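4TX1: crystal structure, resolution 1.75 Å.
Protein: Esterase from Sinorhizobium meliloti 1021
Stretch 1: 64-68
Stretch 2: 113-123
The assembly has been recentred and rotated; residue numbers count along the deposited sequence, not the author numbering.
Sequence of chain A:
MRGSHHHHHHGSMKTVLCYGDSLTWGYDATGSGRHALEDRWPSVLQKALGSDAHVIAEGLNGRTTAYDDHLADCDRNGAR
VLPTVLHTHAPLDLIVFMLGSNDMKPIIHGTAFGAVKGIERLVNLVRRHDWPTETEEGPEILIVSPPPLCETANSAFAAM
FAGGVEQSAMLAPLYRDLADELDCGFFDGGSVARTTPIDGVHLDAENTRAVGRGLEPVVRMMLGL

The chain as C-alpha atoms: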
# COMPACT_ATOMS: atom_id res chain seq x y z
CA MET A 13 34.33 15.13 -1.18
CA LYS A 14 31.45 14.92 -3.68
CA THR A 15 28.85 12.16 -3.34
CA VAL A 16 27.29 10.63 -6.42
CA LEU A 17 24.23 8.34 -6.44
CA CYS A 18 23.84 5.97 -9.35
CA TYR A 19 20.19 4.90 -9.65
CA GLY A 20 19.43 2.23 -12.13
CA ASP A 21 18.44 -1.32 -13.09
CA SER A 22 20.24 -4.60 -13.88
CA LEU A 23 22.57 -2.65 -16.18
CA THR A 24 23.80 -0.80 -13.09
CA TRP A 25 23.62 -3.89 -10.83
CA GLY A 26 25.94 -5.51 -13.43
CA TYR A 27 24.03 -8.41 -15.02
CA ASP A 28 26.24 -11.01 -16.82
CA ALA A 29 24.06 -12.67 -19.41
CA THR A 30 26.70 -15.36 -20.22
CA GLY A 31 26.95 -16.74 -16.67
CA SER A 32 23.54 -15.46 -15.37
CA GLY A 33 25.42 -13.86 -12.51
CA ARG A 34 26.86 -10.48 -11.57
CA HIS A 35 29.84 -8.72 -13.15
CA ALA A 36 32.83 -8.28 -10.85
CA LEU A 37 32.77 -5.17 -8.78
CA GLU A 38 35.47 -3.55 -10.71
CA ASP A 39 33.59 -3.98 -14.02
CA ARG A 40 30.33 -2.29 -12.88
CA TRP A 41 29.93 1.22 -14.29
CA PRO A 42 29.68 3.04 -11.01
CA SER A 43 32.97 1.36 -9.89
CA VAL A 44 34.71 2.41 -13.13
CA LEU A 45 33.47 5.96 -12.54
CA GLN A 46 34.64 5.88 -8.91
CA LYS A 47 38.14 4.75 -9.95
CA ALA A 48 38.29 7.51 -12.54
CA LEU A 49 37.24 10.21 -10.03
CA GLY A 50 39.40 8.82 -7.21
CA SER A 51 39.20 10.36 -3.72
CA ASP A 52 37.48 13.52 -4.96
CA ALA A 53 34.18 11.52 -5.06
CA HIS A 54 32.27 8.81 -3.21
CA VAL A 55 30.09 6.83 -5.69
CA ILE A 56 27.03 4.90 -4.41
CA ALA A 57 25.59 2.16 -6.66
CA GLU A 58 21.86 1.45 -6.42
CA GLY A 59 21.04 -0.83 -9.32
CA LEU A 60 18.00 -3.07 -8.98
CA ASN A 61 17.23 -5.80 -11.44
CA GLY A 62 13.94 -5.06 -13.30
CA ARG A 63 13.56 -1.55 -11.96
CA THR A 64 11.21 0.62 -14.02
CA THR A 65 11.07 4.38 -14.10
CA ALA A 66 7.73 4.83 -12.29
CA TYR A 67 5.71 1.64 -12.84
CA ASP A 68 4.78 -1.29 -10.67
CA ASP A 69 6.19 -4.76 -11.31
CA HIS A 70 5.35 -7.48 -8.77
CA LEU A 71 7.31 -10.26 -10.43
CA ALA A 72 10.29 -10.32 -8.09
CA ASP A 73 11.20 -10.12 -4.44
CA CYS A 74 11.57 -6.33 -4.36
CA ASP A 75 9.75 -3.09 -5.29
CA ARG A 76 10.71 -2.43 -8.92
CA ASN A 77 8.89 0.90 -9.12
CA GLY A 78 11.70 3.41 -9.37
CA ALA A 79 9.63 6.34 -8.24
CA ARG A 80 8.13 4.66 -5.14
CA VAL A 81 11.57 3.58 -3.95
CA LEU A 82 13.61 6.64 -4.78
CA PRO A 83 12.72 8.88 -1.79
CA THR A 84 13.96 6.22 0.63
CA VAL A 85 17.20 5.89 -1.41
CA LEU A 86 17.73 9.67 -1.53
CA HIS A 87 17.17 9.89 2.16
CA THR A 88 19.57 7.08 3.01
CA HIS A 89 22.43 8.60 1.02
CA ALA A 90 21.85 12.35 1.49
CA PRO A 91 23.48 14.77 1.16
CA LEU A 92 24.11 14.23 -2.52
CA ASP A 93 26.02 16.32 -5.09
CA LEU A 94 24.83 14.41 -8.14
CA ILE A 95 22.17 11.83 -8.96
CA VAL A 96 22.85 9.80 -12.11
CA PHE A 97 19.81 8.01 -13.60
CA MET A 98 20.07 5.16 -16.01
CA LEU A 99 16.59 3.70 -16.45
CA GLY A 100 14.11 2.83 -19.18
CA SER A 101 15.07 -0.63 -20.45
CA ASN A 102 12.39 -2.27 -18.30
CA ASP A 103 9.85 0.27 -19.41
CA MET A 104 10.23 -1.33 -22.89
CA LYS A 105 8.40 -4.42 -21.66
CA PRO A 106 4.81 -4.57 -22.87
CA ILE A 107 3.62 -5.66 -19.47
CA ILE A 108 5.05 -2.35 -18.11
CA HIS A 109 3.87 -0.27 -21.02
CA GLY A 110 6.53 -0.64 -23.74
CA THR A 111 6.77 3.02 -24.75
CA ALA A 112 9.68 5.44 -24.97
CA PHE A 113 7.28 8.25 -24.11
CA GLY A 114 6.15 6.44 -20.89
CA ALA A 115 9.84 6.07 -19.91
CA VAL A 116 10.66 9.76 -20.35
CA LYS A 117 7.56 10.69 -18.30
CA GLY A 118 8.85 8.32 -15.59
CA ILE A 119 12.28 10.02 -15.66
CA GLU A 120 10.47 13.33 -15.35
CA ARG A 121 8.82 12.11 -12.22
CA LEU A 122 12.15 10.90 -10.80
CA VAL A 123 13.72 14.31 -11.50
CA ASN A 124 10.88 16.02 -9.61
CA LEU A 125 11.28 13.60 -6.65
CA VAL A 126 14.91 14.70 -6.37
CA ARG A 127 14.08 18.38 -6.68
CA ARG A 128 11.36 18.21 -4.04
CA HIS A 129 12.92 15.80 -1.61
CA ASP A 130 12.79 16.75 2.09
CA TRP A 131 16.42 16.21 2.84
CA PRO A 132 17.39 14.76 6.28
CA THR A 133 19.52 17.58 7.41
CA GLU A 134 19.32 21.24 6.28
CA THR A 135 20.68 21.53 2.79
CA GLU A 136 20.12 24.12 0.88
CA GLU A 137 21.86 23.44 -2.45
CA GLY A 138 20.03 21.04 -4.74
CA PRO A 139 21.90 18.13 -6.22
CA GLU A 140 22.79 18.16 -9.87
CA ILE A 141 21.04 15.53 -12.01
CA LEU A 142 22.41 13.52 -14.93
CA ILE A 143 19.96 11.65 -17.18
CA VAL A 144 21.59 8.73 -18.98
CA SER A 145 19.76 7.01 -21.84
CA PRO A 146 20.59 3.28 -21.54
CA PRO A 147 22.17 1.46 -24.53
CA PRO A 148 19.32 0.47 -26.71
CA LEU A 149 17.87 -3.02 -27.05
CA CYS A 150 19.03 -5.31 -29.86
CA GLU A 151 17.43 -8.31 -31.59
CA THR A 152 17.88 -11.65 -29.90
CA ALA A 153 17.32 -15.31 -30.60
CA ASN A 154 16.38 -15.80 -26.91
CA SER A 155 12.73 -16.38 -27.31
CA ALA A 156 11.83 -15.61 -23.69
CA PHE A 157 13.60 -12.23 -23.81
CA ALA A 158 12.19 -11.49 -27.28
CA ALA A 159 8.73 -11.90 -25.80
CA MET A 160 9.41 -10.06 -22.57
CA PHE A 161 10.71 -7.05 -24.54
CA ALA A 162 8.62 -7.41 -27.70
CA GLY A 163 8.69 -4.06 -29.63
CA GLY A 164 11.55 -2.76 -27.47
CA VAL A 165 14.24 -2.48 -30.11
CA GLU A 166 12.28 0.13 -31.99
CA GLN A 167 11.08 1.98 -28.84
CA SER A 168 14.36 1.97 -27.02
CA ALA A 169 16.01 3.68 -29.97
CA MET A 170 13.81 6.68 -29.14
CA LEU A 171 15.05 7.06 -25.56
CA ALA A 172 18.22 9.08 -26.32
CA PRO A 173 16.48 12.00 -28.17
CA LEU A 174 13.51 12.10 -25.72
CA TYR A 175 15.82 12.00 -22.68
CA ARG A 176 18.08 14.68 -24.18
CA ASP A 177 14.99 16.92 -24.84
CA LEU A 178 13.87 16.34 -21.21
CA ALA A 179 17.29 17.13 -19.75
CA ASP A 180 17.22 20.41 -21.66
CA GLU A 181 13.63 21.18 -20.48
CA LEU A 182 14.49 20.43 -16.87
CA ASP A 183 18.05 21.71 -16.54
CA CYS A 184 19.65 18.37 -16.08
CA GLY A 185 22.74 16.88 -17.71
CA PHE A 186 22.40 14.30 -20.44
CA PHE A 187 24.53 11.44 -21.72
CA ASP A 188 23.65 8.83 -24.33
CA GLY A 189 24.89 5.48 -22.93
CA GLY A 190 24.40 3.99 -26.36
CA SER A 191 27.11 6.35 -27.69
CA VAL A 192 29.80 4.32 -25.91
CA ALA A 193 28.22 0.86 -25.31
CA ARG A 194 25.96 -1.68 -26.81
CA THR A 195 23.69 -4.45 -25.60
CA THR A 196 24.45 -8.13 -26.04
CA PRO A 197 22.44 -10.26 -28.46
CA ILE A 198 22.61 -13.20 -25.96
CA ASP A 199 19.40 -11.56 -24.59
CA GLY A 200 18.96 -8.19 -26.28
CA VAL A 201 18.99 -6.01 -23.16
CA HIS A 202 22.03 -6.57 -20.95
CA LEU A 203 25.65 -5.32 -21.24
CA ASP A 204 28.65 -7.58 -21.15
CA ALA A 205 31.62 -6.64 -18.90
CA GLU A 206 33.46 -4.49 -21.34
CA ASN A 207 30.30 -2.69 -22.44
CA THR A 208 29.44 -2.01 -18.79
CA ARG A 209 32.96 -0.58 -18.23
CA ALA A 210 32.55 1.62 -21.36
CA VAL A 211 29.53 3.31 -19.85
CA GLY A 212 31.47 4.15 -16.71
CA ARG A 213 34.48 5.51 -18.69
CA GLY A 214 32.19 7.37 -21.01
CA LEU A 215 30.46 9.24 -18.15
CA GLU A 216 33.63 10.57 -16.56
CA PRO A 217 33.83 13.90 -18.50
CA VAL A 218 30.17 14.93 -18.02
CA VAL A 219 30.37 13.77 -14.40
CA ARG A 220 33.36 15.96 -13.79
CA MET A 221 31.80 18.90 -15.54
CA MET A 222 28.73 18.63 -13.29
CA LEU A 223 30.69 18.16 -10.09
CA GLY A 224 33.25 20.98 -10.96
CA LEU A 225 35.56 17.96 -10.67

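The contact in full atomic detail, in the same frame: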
# COMPACT_ATOMS: atom_id res chain seq x y z
N THR A 64 11.83 -0.22 -13.04
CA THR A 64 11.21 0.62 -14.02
C THR A 64 11.34 2.09 -13.57
O THR A 64 11.72 2.37 -12.41
CB THR A 64 9.73 0.33 -14.15
OG1 THR A 64 9.05 0.87 -12.96
CG2 THR A 64 9.45 -1.20 -14.29
N THR A 65 10.99 3.02 -14.47
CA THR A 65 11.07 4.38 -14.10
C THR A 65 10.06 4.71 -13.01
O THR A 65 10.41 5.23 -11.94
CB THR A 65 10.88 5.30 -15.36
OG1 THR A 65 9.59 5.08 -15.92
CG2 THR A 65 11.98 5.13 -16.46
N ALA A 66 8.80 4.37 -13.21
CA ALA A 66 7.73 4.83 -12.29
C ALA A 66 6.53 3.91 -12.32
O ALA A 66 5.36 4.35 -12.15
CB ALA A 66 7.29 6.28 -12.60
N TYR A 67 6.78 2.63 -12.58
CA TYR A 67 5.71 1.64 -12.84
C TYR A 67 5.86 0.42 -11.97
O TYR A 67 6.91 -0.11 -11.75
CB TYR A 67 5.68 1.29 -14.31
CG TYR A 67 5.50 2.51 -15.21
CD1 TYR A 67 4.22 3.07 -15.46
CD2 TYR A 67 6.59 3.15 -15.72
CE1 TYR A 67 4.10 4.23 -16.17
CE2 TYR A 67 6.44 4.37 -16.42
CZ TYR A 67 5.18 4.87 -16.67
OH TYR A 67 5.08 6.00 -17.44
N ASP A 68 4.74 -0.13 -11.51
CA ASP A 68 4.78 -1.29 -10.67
C ASP A 68 5.10 -2.57 -11.46
O ASP A 68 4.64 -2.78 -12.60
CB ASP A 68 3.38 -1.50 -10.11
CG ASP A 68 2.96 -0.38 -9.18
OD1 ASP A 68 3.84 0.17 -8.45
OD2 ASP A 68 1.71 0.01 -9.31
N PHE A 113 7.90 7.07 -24.69
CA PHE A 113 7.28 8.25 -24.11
C PHE A 113 6.93 7.97 -22.61
O PHE A 113 7.15 8.80 -21.79
CB PHE A 113 5.98 8.62 -24.85
CG PHE A 113 5.40 9.82 -24.32
CD1 PHE A 113 6.05 11.03 -24.51
CD2 PHE A 113 4.29 9.75 -23.47
CE1 PHE A 113 5.54 12.19 -23.92
CE2 PHE A 113 3.77 10.93 -22.95
CZ PHE A 113 4.38 12.11 -23.17
N GLY A 114 6.46 6.76 -22.30
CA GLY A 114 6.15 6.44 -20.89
C GLY A 114 7.42 6.45 -20.03
O GLY A 114 7.36 6.84 -18.86
N ALA A 115 8.57 6.08 -20.60
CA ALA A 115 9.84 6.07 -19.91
C ALA A 115 10.27 7.50 -19.64
O ALA A 115 10.69 7.82 -18.55
CB ALA A 115 10.96 5.31 -20.66
N VAL A 116 10.20 8.40 -20.64
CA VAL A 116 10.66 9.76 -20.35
C VAL A 116 9.73 10.44 -19.33
O VAL A 116 10.19 11.23 -18.57
CB VAL A 116 10.88 10.59 -21.64
CG1 VAL A 116 9.60 10.84 -22.31
CG2 VAL A 116 11.64 11.88 -21.35
N LYS A 117 8.42 10.18 -19.36
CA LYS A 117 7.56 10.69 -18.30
C LYS A 117 7.96 10.16 -16.93
O LYS A 117 7.86 10.88 -15.94
CB LYS A 117 6.12 10.33 -18.57
CG LYS A 117 5.56 11.06 -19.76
CD LYS A 117 5.62 12.60 -19.64
CE LYS A 117 4.77 13.14 -18.53
NZ LYS A 117 4.84 14.67 -18.37
N GLY A 118 8.37 8.89 -16.86
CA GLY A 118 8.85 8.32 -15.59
C GLY A 118 10.13 9.03 -15.15
O GLY A 118 10.31 9.36 -13.96
N ILE A 119 11.08 9.28 -16.08
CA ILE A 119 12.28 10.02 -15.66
C ILE A 119 11.94 11.41 -15.15
O ILE A 119 12.52 11.88 -14.16
CB ILE A 119 13.28 10.15 -16.85
CG1 ILE A 119 13.79 8.75 -17.31
CG2 ILE A 119 14.46 11.04 -16.47
CD1 ILE A 119 14.61 7.97 -16.29
N GLU A 120 10.99 12.05 -15.81
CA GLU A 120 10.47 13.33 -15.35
C GLU A 120 10.00 13.31 -13.91
O GLU A 120 10.31 14.19 -13.10
CB GLU A 120 9.46 13.87 -16.31
CG GLU A 120 8.93 15.26 -15.95
CD GLU A 120 7.99 15.79 -17.00
OE1 GLU A 120 7.89 17.01 -17.10
OE2 GLU A 120 7.32 15.03 -17.71
N ARG A 121 9.27 12.28 -13.59
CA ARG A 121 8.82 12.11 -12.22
C ARG A 121 10.01 11.93 -11.24
O ARG A 121 10.02 12.52 -10.22
CB ARG A 121 7.86 10.95 -12.11
CG ARG A 121 7.48 10.62 -10.69
CD ARG A 121 6.59 11.66 -10.07
NE ARG A 121 6.03 11.18 -8.84
CZ ARG A 121 5.88 11.88 -7.75
NH1 ARG A 121 6.25 13.12 -7.71
NH2 ARG A 121 5.40 11.28 -6.71
N LEU A 122 10.99 11.10 -11.61
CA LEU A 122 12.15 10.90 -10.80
C LEU A 122 12.88 12.23 -10.58
O LEU A 122 13.34 12.52 -9.49
CB LEU A 122 13.09 9.83 -11.38
CG LEU A 122 12.46 8.43 -11.54
CD1 LEU A 122 13.51 7.49 -12.15
CD2 LEU A 122 11.93 7.85 -10.23
N VAL A 123 13.02 13.02 -11.65
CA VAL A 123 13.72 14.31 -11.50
C VAL A 123 12.98 15.13 -10.44
O VAL A 123 13.60 15.74 -9.57
CB VAL A 123 13.83 15.07 -12.85
CG1 VAL A 123 14.38 16.48 -12.58
CG2 VAL A 123 14.73 14.23 -13.78

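A helix can receive another segment at very close range where one of its residues lacks a side chain, and this esterase offers a clear example. At Gly118 the helical stretch 113-123, part of a longer helix, lies so near the loop of residues 64-68 that a CB built in ideal geometry on this glycine would point toward the loop and sit 1.8 Å from Thr65 OG1, a plain clash. With hydrogen there instead, Thr65 OG1 approaches Gly118 CA to 3.3 Å, and the CA atoms of Thr65 and Gly118 are 4.8 Å apart.

Thr65, which is buried, is the centre of the contact and has the largest area covered by the opposing stretch. Its CA-to-CB bond points toward the helix, and its chi1 rotamer is p. Thr65 CG2 packs 3.6 Å from Ala115 O and 3.9 Å from Ile119 CD1; although the CA-to-CB bond of Ile119 points away, the end of its side chain comes nearer to the loop. One turn further along, Leu122 CD2 lies 3.5 Å from Thr65 O, while Ala66 CB rests 3.9 Å from Gly118 CA, extending the apolar packing over the glycine.

A single hydrogen bond joins the two stretches. The CA-to-CB bond of Tyr67 points sideways, but its ring carries the hydroxyl to the helix, where Tyr67 OH donates to Gly114 O at 2.8 Å. That carbonyl also accepts the helical bond from Gly118 N, with 3.0 Å between Gly118 N and Gly114 O. A carbonyl oxygen can serve two donors, so the tyrosine is added without breaking the helical pattern. Gly114 O lies at the edge of the ring, near its plane, as suits a phenolic donor. Within the loop, Thr64 OG1 donates to Tyr67 O at 2.6 Å, bracing the turn that presents Thr65 and Ala66 to the helix.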